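Local coordinates for phosphate transporter (Thermotoga maritima MSB8, PDB 6L85), which probably imports inorganic phosphate across the cell membrane, coupling its uptake to that of sodium ions, as a prokaryotic relative of the human SLC20 carriers, at residues 180-185 and 247-252; 189-194 and 200-205; 255-260 and 336-341. One frame throughout, in Å; residues are numbered along the deposited sequence.

Contact 1. Residues 180-185 and 247-252. With NA (sodium ion), chain S.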
loop_
_atom_site.group_PDB
_atom_site.type_symbol
_atom_site.label_atom_id
_atom_site.label_comp_id
_atom_site.label_asym_id
_atom_site.label_seq_id
_atom_site.Cartn_x
_atom_site.Cartn_y
_atom_site.Cartn_z
ATOM N N SER B 180 -4.732 -7.628 -11.888
ATOM C CA SER B 180 -5.120 -6.253 -12.190
ATOM C C SER B 180 -6.573 -5.974 -11.848
ATOM O O SER B 180 -6.913 -4.870 -11.407
ATOM C CB SER B 180 -4.875 -5.961 -13.668
ATOM O OG SER B 180 -3.498 -6.090 -13.921
ATOM N N LEU B 181 -7.458 -6.935 -12.093
ATOM C CA LEU B 181 -8.849 -6.762 -11.682
ATOM C C LEU B 181 -8.962 -6.621 -10.163
ATOM O O LEU B 181 -9.749 -5.809 -9.650
ATOM C CB LEU B 181 -9.666 -7.950 -12.181
ATOM C CG LEU B 181 -11.172 -7.830 -12.196
ATOM C CD1 LEU B 181 -11.560 -6.597 -13.008
ATOM C CD2 LEU B 181 -11.767 -9.109 -12.793
ATOM N N ALA B 182 -8.209 -7.433 -9.427
ATOM C CA ALA B 182 -8.227 -7.353 -7.969
ATOM C C ALA B 182 -7.789 -5.964 -7.487
ATOM O O ALA B 182 -8.446 -5.341 -6.635
ATOM C CB ALA B 182 -7.314 -8.438 -7.393
ATOM N N ILE B 183 -6.675 -5.470 -8.038
ATOM C CA ILE B 183 -6.161 -4.142 -7.696
ATOM C C ILE B 183 -7.162 -3.051 -8.071
ATOM O O ILE B 183 -7.397 -2.107 -7.298
ATOM C CB ILE B 183 -4.796 -3.945 -8.388
ATOM C CG1 ILE B 183 -3.700 -4.547 -7.523
ATOM C CG2 ILE B 183 -4.520 -2.494 -8.640
ATOM C CD1 ILE B 183 -3.483 -3.733 -6.252
ATOM N N PHE B 184 -7.766 -3.150 -9.266
ATOM C CA PHE B 184 -8.786 -2.180 -9.657
ATOM C C PHE B 184 -9.914 -2.139 -8.640
ATOM O O PHE B 184 -10.398 -1.061 -8.276
ATOM C CB PHE B 184 -9.373 -2.497 -11.038
ATOM C CG PHE B 184 -10.619 -1.692 -11.347
ATOM C CD1 PHE B 184 -10.520 -0.449 -11.937
ATOM C CD2 PHE B 184 -11.879 -2.164 -11.013
ATOM C CE1 PHE B 184 -11.646 0.304 -12.207
ATOM C CE2 PHE B 184 -13.004 -1.408 -11.266
ATOM C CZ PHE B 184 -12.887 -0.172 -11.871
ATOM N N THR B 185 -10.348 -3.307 -8.171
ATOM C CA THR B 185 -11.448 -3.350 -7.210
ATOM C C THR B 185 -11.054 -2.693 -5.889
ATOM O O THR B 185 -11.781 -1.836 -5.362
ATOM C CB THR B 185 -11.891 -4.806 -7.000
ATOM O OG1 THR B 185 -12.206 -5.390 -8.269
ATOM C CG2 THR B 185 -13.127 -4.876 -6.124
ATOM N N SER B 247 -3.922 -14.847 -2.152
ATOM C CA SER B 247 -4.110 -15.019 -0.712
ATOM C C SER B 247 -4.024 -13.680 0.023
ATOM O O SER B 247 -4.766 -13.443 0.994
ATOM C CB SER B 247 -3.072 -15.992 -0.160
ATOM O OG SER B 247 -3.559 -17.317 -0.200
ATOM N N CYS B 248 -3.110 -12.803 -0.414
ATOM C CA CYS B 248 -3.049 -11.453 0.154
ATOM C C CYS B 248 -4.363 -10.718 -0.062
ATOM O O CYS B 248 -4.840 -9.986 0.817
ATOM C CB CYS B 248 -1.921 -10.637 -0.492
ATOM S SG CYS B 248 -0.250 -11.222 -0.223
ATOM N N TYR B 249 -4.905 -10.840 -1.270
ATOM C CA TYR B 249 -6.184 -10.225 -1.601
ATOM C C TYR B 249 -7.272 -10.691 -0.625
ATOM O O TYR B 249 -8.038 -9.871 -0.081
ATOM C CB TYR B 249 -6.514 -10.570 -3.058
ATOM C CG TYR B 249 -7.752 -9.940 -3.668
ATOM C CD1 TYR B 249 -8.240 -8.711 -3.240
ATOM C CD2 TYR B 249 -8.427 -10.589 -4.697
ATOM C CE1 TYR B 249 -9.367 -8.149 -3.826
ATOM C CE2 TYR B 249 -9.560 -10.047 -5.279
ATOM C CZ TYR B 249 -10.025 -8.818 -4.841
ATOM O OH TYR B 249 -11.155 -8.278 -5.429
ATOM N N VAL B 250 -7.292 -11.996 -0.316
ATOM C CA VAL B 250 -8.293 -12.466 0.648
ATOM C C VAL B 250 -8.037 -11.875 2.032
ATOM O O VAL B 250 -8.977 -11.458 2.712
ATOM C CB VAL B 250 -8.371 -14.008 0.711
ATOM C CG1 VAL B 250 -9.491 -14.434 1.664
ATOM C CG2 VAL B 250 -8.647 -14.589 -0.645
ATOM N N SER B 251 -6.776 -11.847 2.472
ATOM C CA SER B 251 -6.410 -11.291 3.780
ATOM C C SER B 251 -6.886 -9.854 3.953
ATOM O O SER B 251 -7.404 -9.469 5.010
ATOM C CB SER B 251 -4.894 -11.323 3.944
ATOM O OG SER B 251 -4.489 -12.488 4.608
ATOM N N PHE B 252 -6.626 -9.031 2.936
ATOM C CA PHE B 252 -7.070 -7.647 2.920
ATOM C C PHE B 252 -8.583 -7.567 3.071
ATOM O O PHE B 252 -9.103 -6.802 3.900
ATOM C CB PHE B 252 -6.616 -7.004 1.602
ATOM C CG PHE B 252 -7.012 -5.556 1.442
ATOM C CD1 PHE B 252 -8.267 -5.209 0.956
ATOM C CD2 PHE B 252 -6.115 -4.541 1.752
ATOM C CE1 PHE B 252 -8.636 -3.873 0.797
ATOM C CE2 PHE B 252 -6.474 -3.192 1.591
ATOM C CZ PHE B 252 -7.731 -2.867 1.114
HETATM NA NA NA S . -3.668 -18.600 -2.243
#

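Contact 2. Residues 189-194 and 200-205. With LMT (dodecyl-beta-D-maltoside), chain O.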
loop_
_atom_site.group_PDB
_atom_site.type_symbol
_atom_site.label_atom_id
_atom_site.label_comp_id
_atom_site.label_asym_id
_atom_site.label_seq_id
_atom_site.Cartn_x
_atom_site.Cartn_y
_atom_site.Cartn_z
ATOM N N LEU B 189 -12.711 1.011 -4.890
ATOM C CA LEU B 189 -13.560 1.065 -3.701
ATOM C C LEU B 189 -12.939 1.917 -2.597
ATOM O O LEU B 189 -13.650 2.633 -1.883
ATOM C CB LEU B 189 -13.836 -0.349 -3.196
ATOM C CG LEU B 189 -14.744 -1.144 -4.138
ATOM C CD1 LEU B 189 -14.807 -2.600 -3.709
ATOM C CD2 LEU B 189 -16.130 -0.506 -4.122
ATOM N N PHE B 190 -11.619 1.847 -2.415
ATOM C CA PHE B 190 -10.995 2.671 -1.389
ATOM C C PHE B 190 -11.171 4.149 -1.703
ATOM O O PHE B 190 -11.515 4.947 -0.827
ATOM C CB PHE B 190 -9.513 2.315 -1.277
ATOM C CG PHE B 190 -8.744 3.204 -0.354
ATOM C CD1 PHE B 190 -9.009 3.202 1.007
ATOM C CD2 PHE B 190 -7.724 4.018 -0.839
ATOM C CE1 PHE B 190 -8.276 4.025 1.880
ATOM C CE2 PHE B 190 -6.982 4.829 0.028
ATOM C CZ PHE B 190 -7.259 4.823 1.385
ATOM N N VAL B 191 -10.963 4.523 -2.956
ATOM C CA VAL B 191 -11.042 5.924 -3.332
ATOM C C VAL B 191 -12.489 6.402 -3.283
ATOM O O VAL B 191 -12.770 7.527 -2.850
ATOM C CB VAL B 191 -10.411 6.123 -4.723
ATOM C CG1 VAL B 191 -10.722 7.535 -5.246
ATOM C CG2 VAL B 191 -8.883 5.848 -4.658
ATOM N N LYS B 192 -13.432 5.548 -3.690
ATOM C CA LYS B 192 -14.838 5.943 -3.719
ATOM C C LYS B 192 -15.440 5.972 -2.319
ATOM O O LYS B 192 -15.896 7.015 -1.858
ATOM C CB LYS B 192 -15.615 4.993 -4.638
ATOM C CG LYS B 192 -17.106 5.306 -4.732
ATOM C CD LYS B 192 -17.346 6.528 -5.606
ATOM C CE LYS B 192 -18.750 7.108 -5.413
ATOM N NZ LYS B 192 -18.727 8.240 -4.447
ATOM N N LYS B 193 -15.431 4.841 -1.614
ATOM C CA LYS B 193 -16.119 4.758 -0.327
ATOM C C LYS B 193 -15.310 5.319 0.833
ATOM O O LYS B 193 -15.877 5.954 1.726
ATOM C CB LYS B 193 -16.484 3.307 -0.014
ATOM C CG LYS B 193 -17.566 2.755 -0.893
ATOM C CD LYS B 193 -18.881 2.743 -0.139
ATOM C CE LYS B 193 -18.725 2.079 1.223
ATOM N NZ LYS B 193 -20.064 1.904 1.869
ATOM N N THR B 194 -14.009 5.048 0.911
ATOM C CA THR B 194 -13.311 5.525 2.105
ATOM C C THR B 194 -12.919 6.991 1.981
ATOM O O THR B 194 -13.140 7.773 2.910
ATOM C CB THR B 194 -12.080 4.674 2.403
ATOM O OG1 THR B 194 -12.486 3.332 2.682
ATOM C CG2 THR B 194 -11.323 5.228 3.628
ATOM N N SER B 200 -15.924 9.095 -11.125
ATOM C CA SER B 200 -15.008 9.148 -12.261
ATOM C C SER B 200 -13.552 9.110 -11.802
ATOM O O SER B 200 -12.716 8.434 -12.415
ATOM C CB SER B 200 -15.277 10.407 -13.085
ATOM O OG SER B 200 -14.843 11.549 -12.363
ATOM N N GLU B 201 -13.233 9.818 -10.713
ATOM C CA GLU B 201 -11.869 9.817 -10.193
ATOM C C GLU B 201 -11.507 8.462 -9.594
ATOM O O GLU B 201 -10.382 7.978 -9.774
ATOM C CB GLU B 201 -11.693 10.924 -9.149
ATOM C CG GLU B 201 -10.230 11.161 -8.796
ATOM C CD GLU B 201 -10.035 11.930 -7.501
ATOM O OE1 GLU B 201 -10.993 12.605 -7.053
ATOM O OE2 GLU B 201 -8.915 11.871 -6.938
ATOM N N SER B 202 -12.450 7.844 -8.872
ATOM C CA SER B 202 -12.232 6.500 -8.346
ATOM C C SER B 202 -11.916 5.516 -9.463
ATOM O O SER B 202 -10.962 4.733 -9.365
ATOM C CB SER B 202 -13.457 6.047 -7.566
ATOM O OG SER B 202 -13.676 6.933 -6.488
ATOM N N PHE B 203 -12.706 5.549 -10.540
ATOM C CA PHE B 203 -12.473 4.634 -11.653
ATOM C C PHE B 203 -11.159 4.941 -12.342
ATOM O O PHE B 203 -10.440 4.028 -12.751
ATOM C CB PHE B 203 -13.619 4.716 -12.667
ATOM C CG PHE B 203 -14.832 3.926 -12.278
ATOM C CD1 PHE B 203 -14.704 2.743 -11.553
ATOM C CD2 PHE B 203 -16.100 4.349 -12.652
ATOM C CE1 PHE B 203 -15.828 1.996 -11.200
ATOM C CE2 PHE B 203 -17.230 3.607 -12.305
ATOM C CZ PHE B 203 -17.093 2.431 -11.572
ATOM N N LEU B 204 -10.841 6.225 -12.508
ATOM C CA LEU B 204 -9.604 6.586 -13.189
ATOM C C LEU B 204 -8.389 6.083 -12.413
ATOM O O LEU B 204 -7.447 5.528 -12.996
ATOM C CB LEU B 204 -9.564 8.101 -13.375
ATOM C CG LEU B 204 -8.306 8.668 -14.008
ATOM C CD1 LEU B 204 -8.270 8.294 -15.478
ATOM C CD2 LEU B 204 -8.239 10.179 -13.796
ATOM N N LEU B 205 -8.416 6.222 -11.085
ATOM C CA LEU B 205 -7.315 5.708 -10.273
ATOM C C LEU B 205 -7.280 4.181 -10.291
ATOM O O LEU B 205 -6.195 3.575 -10.358
ATOM C CB LEU B 205 -7.434 6.250 -8.841
ATOM C CG LEU B 205 -6.906 7.688 -8.729
ATOM C CD1 LEU B 205 -7.424 8.405 -7.492
ATOM C CD2 LEU B 205 -5.388 7.648 -8.719
HETATM C "C1'" LMT O . -10.637 9.158 5.567
HETATM C "C2'" LMT O . -11.628 9.185 6.711
HETATM C "C3'" LMT O . -12.821 10.113 6.524
HETATM C "C4'" LMT O . -12.497 11.329 5.689
HETATM C "C5'" LMT O . -11.640 10.917 4.496
HETATM C "C6'" LMT O . -11.435 12.085 3.557
HETATM O "O1'" LMT O . -9.388 8.695 6.100
HETATM O "O2'" LMT O . -12.149 7.886 6.911
HETATM O "O3'" LMT O . -13.230 10.510 7.813
HETATM O "O5'" LMT O . -10.399 10.416 4.983
HETATM O "O6'" LMT O . -12.692 12.702 3.278
HETATM C C1 LMT O . -9.196 7.267 6.106
HETATM C C2 LMT O . -7.704 7.017 6.432
HETATM C C3 LMT O . -7.147 6.000 5.405
HETATM C C4 LMT O . -5.889 5.397 6.044
HETATM C C5 LMT O . -5.100 4.680 4.934
HETATM C C6 LMT O . -3.623 4.711 5.358
HETATM C C7 LMT O . -2.906 3.551 4.630
HETATM C C8 LMT O . -2.499 4.036 3.212
HETATM C C9 LMT O . -2.130 2.787 2.371
HETATM C C10 LMT O . -0.606 2.511 2.481
HETATM C C11 LMT O . -0.199 1.578 1.333
HETATM C C12 LMT O . 1.189 0.989 1.601
#

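Contact 3. Residues 255-260 and 336-341. With NA (sodium ion), chain R.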
loop_
_atom_site.group_PDB
_atom_site.type_symbol
_atom_site.label_atom_id
_atom_site.label_comp_id
_atom_site.label_asym_id
_atom_site.label_seq_id
_atom_site.Cartn_x
_atom_site.Cartn_y
_atom_site.Cartn_z
ATOM N N GLY B 255 -9.716 -8.475 6.634
ATOM C CA GLY B 255 -9.581 -7.344 7.542
ATOM C C GLY B 255 -10.669 -6.307 7.329
ATOM O O GLY B 255 -11.266 -5.821 8.290
ATOM N N ALA B 256 -10.993 -6.030 6.060
ATOM C CA ALA B 256 -11.990 -5.019 5.736
ATOM C C ALA B 256 -13.388 -5.399 6.258
ATOM O O ALA B 256 -14.089 -4.565 6.847
ATOM C CB ALA B 256 -12.008 -4.791 4.226
ATOM N N ASN B 257 -13.790 -6.663 6.092
ATOM C CA ASN B 257 -15.136 -7.048 6.515
ATOM C C ASN B 257 -15.209 -7.370 8.002
ATOM O O ASN B 257 -16.217 -7.061 8.646
ATOM C CB ASN B 257 -15.653 -8.256 5.704
ATOM C CG ASN B 257 -17.190 -8.387 5.761
ATOM O OD1 ASN B 257 -17.722 -9.104 6.597
ATOM N ND2 ASN B 257 -17.888 -7.652 4.907
ATOM N N ASP B 258 -14.161 -7.958 8.577
ATOM C CA ASP B 258 -14.264 -8.519 9.912
ATOM C C ASP B 258 -13.677 -7.650 11.022
ATOM O O ASP B 258 -13.924 -7.968 12.193
ATOM C CB ASP B 258 -13.577 -9.886 9.968
ATOM C CG ASP B 258 -14.459 -11.023 9.451
ATOM O OD1 ASP B 258 -15.384 -10.796 8.655
ATOM O OD2 ASP B 258 -14.176 -12.168 9.820
ATOM N N VAL B 259 -12.896 -6.594 10.723
ATOM C CA VAL B 259 -12.449 -5.790 11.862
ATOM C C VAL B 259 -13.662 -5.258 12.613
ATOM O O VAL B 259 -13.629 -5.144 13.838
ATOM C CB VAL B 259 -11.470 -4.658 11.451
ATOM C CG1 VAL B 259 -12.177 -3.530 10.667
ATOM C CG2 VAL B 259 -10.743 -4.092 12.715
ATOM N N ALA B 260 -14.766 -5.014 11.904
ATOM C CA ALA B 260 -16.038 -4.638 12.524
ATOM C C ALA B 260 -16.447 -5.540 13.685
ATOM O O ALA B 260 -17.036 -5.048 14.649
ATOM C CB ALA B 260 -17.163 -4.635 11.483
ATOM N N LEU B 336 -16.985 -6.729 -1.959
ATOM C CA LEU B 336 -18.220 -6.087 -2.391
ATOM C C LEU B 336 -19.223 -6.025 -1.241
ATOM O O LEU B 336 -19.863 -4.986 -1.020
ATOM C CB LEU B 336 -18.789 -6.803 -3.616
ATOM C CG LEU B 336 -17.905 -6.687 -4.872
ATOM C CD1 LEU B 336 -18.249 -7.772 -5.920
ATOM C CD2 LEU B 336 -17.955 -5.284 -5.494
ATOM N N ALA B 337 -19.333 -7.108 -0.465
ATOM C CA ALA B 337 -20.138 -7.054 0.753
ATOM C C ALA B 337 -19.707 -5.899 1.656
ATOM O O ALA B 337 -20.551 -5.174 2.189
ATOM C CB ALA B 337 -20.027 -8.378 1.510
ATOM N N SER B 338 -18.394 -5.722 1.845
ATOM C CA SER B 338 -17.889 -4.641 2.692
ATOM C C SER B 338 -18.302 -3.280 2.150
ATOM O O SER B 338 -18.667 -2.387 2.919
ATOM C CB SER B 338 -16.366 -4.717 2.803
ATOM O OG SER B 338 -15.944 -5.873 3.508
ATOM N N SER B 339 -18.249 -3.105 0.826
ATOM C CA SER B 339 -18.670 -1.849 0.208
ATOM C C SER B 339 -20.161 -1.607 0.375
ATOM O O SER B 339 -20.620 -0.464 0.245
ATOM C CB SER B 339 -18.303 -1.830 -1.281
ATOM O OG SER B 339 -19.161 -2.678 -2.029
ATOM N N LEU B 340 -20.932 -2.654 0.624
ATOM C CA LEU B 340 -22.327 -2.433 0.955
ATOM C C LEU B 340 -22.568 -2.313 2.454
ATOM O O LEU B 340 -23.707 -2.056 2.863
ATOM C CB LEU B 340 -23.181 -3.564 0.383
ATOM C CG LEU B 340 -23.102 -3.694 -1.137
ATOM C CD1 LEU B 340 -23.847 -4.943 -1.572
ATOM C CD2 LEU B 340 -23.703 -2.441 -1.773
ATOM N N GLY B 341 -21.537 -2.491 3.279
ATOM C CA GLY B 341 -21.702 -2.446 4.721
ATOM C C GLY B 341 -22.258 -3.712 5.336
ATOM O O GLY B 341 -22.720 -3.673 6.484
HETATM NA NA NA R . -17.613 -10.383 8.489
HETATM O O HOH W 1 -18.207 -8.628 9.801
#

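Contact 1. Residues 180-185 and 247-252
A single methyl group carries most of the meeting of these two helices: CB of Ala182 sits over one face of the Tyr249 ring, 3.6 Å from its centroid and 18° off the ring normal. This is a CH-pi contact, displaced toward the rim that holds CE2, which lies 3.5 Å from Ala182 CB. Alanine suits the place because its methyl group lets the flat ring come down almost onto the helix backbone; Tyr249 OH is 4.0 Å from Ala182 CA. Tyrosine suits the other side because its length spans a fairly wide gap, with the nearest CA atoms, those of Ala182 and Tyr249, still 7.3 Å apart. The ring is sent across that gap by a chi1 of -175°, which sets CG opposite the backbone N.

One turn on, the Thr185 side chain crosses that of Tyr249 at about a right angle, with Thr185 CB 3.9 Å from Tyr249 OH. Its hydroxyl is turned back to its own helix, where Thr185 OG1 donates to Leu181 O at 2.8 Å. That carbonyl also receives Thr185 N, from the other face of its plane, so the threonine satisfies its polar group inside the helix. Tyr249 OH instead has a weak hydrogen bond to Thr332.

Two residues before the tyrosine, Ser247 OG binds a sodium ion at 2.4 Å, in a site completed by Thr29, Gln243 and Asp327. The contact thus joins helix 167-194 to the sodium-binding helix 231-258, while helix 320-339 touches Tyr249 through Ala331 and Leu335, and helix 199-224 packs against Ile183 and Phe184.

Contact 2. Residues 189-194 and 200-205
Val191 and Ser202 face each other in a helical hairpin, two consecutive helices whose short segments run antiparallel at 160° with their axes 8.3 Å apart. The valine's CG1 branch does the touching: it lies 3.3 Å from Ser202 OG and also packs near Ser202 CA. A small residue suits the Ser202 position, letting the backbones close to 5.2 Å between the CA atoms of Val191 and Ser202. Beside it, Lys192 lays the root of its chain along the serine, with Lys192 CB 3.3 Å from Ser202 OG. The lysine then bends away, so its aliphatic part packs while its ammonium end leaves the interface for a weak hydrogen bond from Lys192 NZ to the backbone O of Gln197.

One turn along helix 199-224, Leu205 brings CD1 crosswise against Val191, 4.1 Å from CG1 and from CG2 of that valine. The forked end of leucine lets CD1 lie against both valine branches, and Phe286 of the second subunit packs on Leu205 and on Glu201.

Further out, Val191 is joined to Gln197 by backbone hydrogen bonding, which is consistent with a tight connection between the helices. Segment 189-194 itself includes a wider pi-type turn at 190-194. On its far side lies dodecyl maltoside: its C1 is 3.8 Å from Thr194 CG2, and its chain runs obliquely past the Phe190 ring.

The serine hydroxyl is itself positioned by a chi1 of -61°, which sets it beside its own backbone N; from there Ser202 OG hydrogen-bonds to Pro198 O, one turn back.

Contact 3. Residues 255-260 and 336-341
Asn257 ND2 is gripped by two acceptors: it donates to Ser338 OG at 3.0 Å, a fairly straight bond (157°) with the serine oxygen nearly in the amide plane, and it also bonds to Leu342 O. The contact sets helix 231-258, which carries Asn257 and Asp258, against the end of helix 320-339, which closes with a Schellman motif at Gly341, whose positive phi suits glycine.

Asparagine fits because its amide has two ends with different work. While ND2 is held, Asn257 OD1 binds a sodium ion, as do Asp258 OD1 and a water, each at 2.3 Å from the metal, with Thr107 and Ile344 completing the site. The amide is thus probably held from flipping and its oxygen kept toward the sodium. A chi1 of -160° places CG opposite the backbone N and brings the amide to the serine.

Serine suits the facing position: it is small, and Ser338 OG is also hydrogen-bonded to Val334 O in its own helix. With Ser338 replaced by an alanine, Asn257 ND2 would probably lose one of its two acceptors and the metal-binding amide would be less firmly fixed against turning. Ala256 and Ala337 flank the bond, Ala337 CB lying 4.1 Å from Asn257 ND2. The same asparagine holds the water too, which donates to Asn257 O at 2.8 Å.

In the fold
The three contacts form a compact cluster, with centres 14 to 16 Å apart. Contact 2 falls between the two segments of contact 1, and both use helix 167-194; contact 3 follows and shares helix 231-258 with contact 1. That helix thus carries ligands of two different sodium sites, Ser247 in one and Asn257 and Asp258 in another. Contacts 1 and 2 touch where Phe184 CZ meets Phe203 CD1 at 3.4 Å, and contact 2 reaches contact 3 by a probable hydrogen bond from Lys193 NZ to Ser339 O. The peripheral hairpin, which meets the second subunit, is therefore linked through packed helices to the sodium-binding interior.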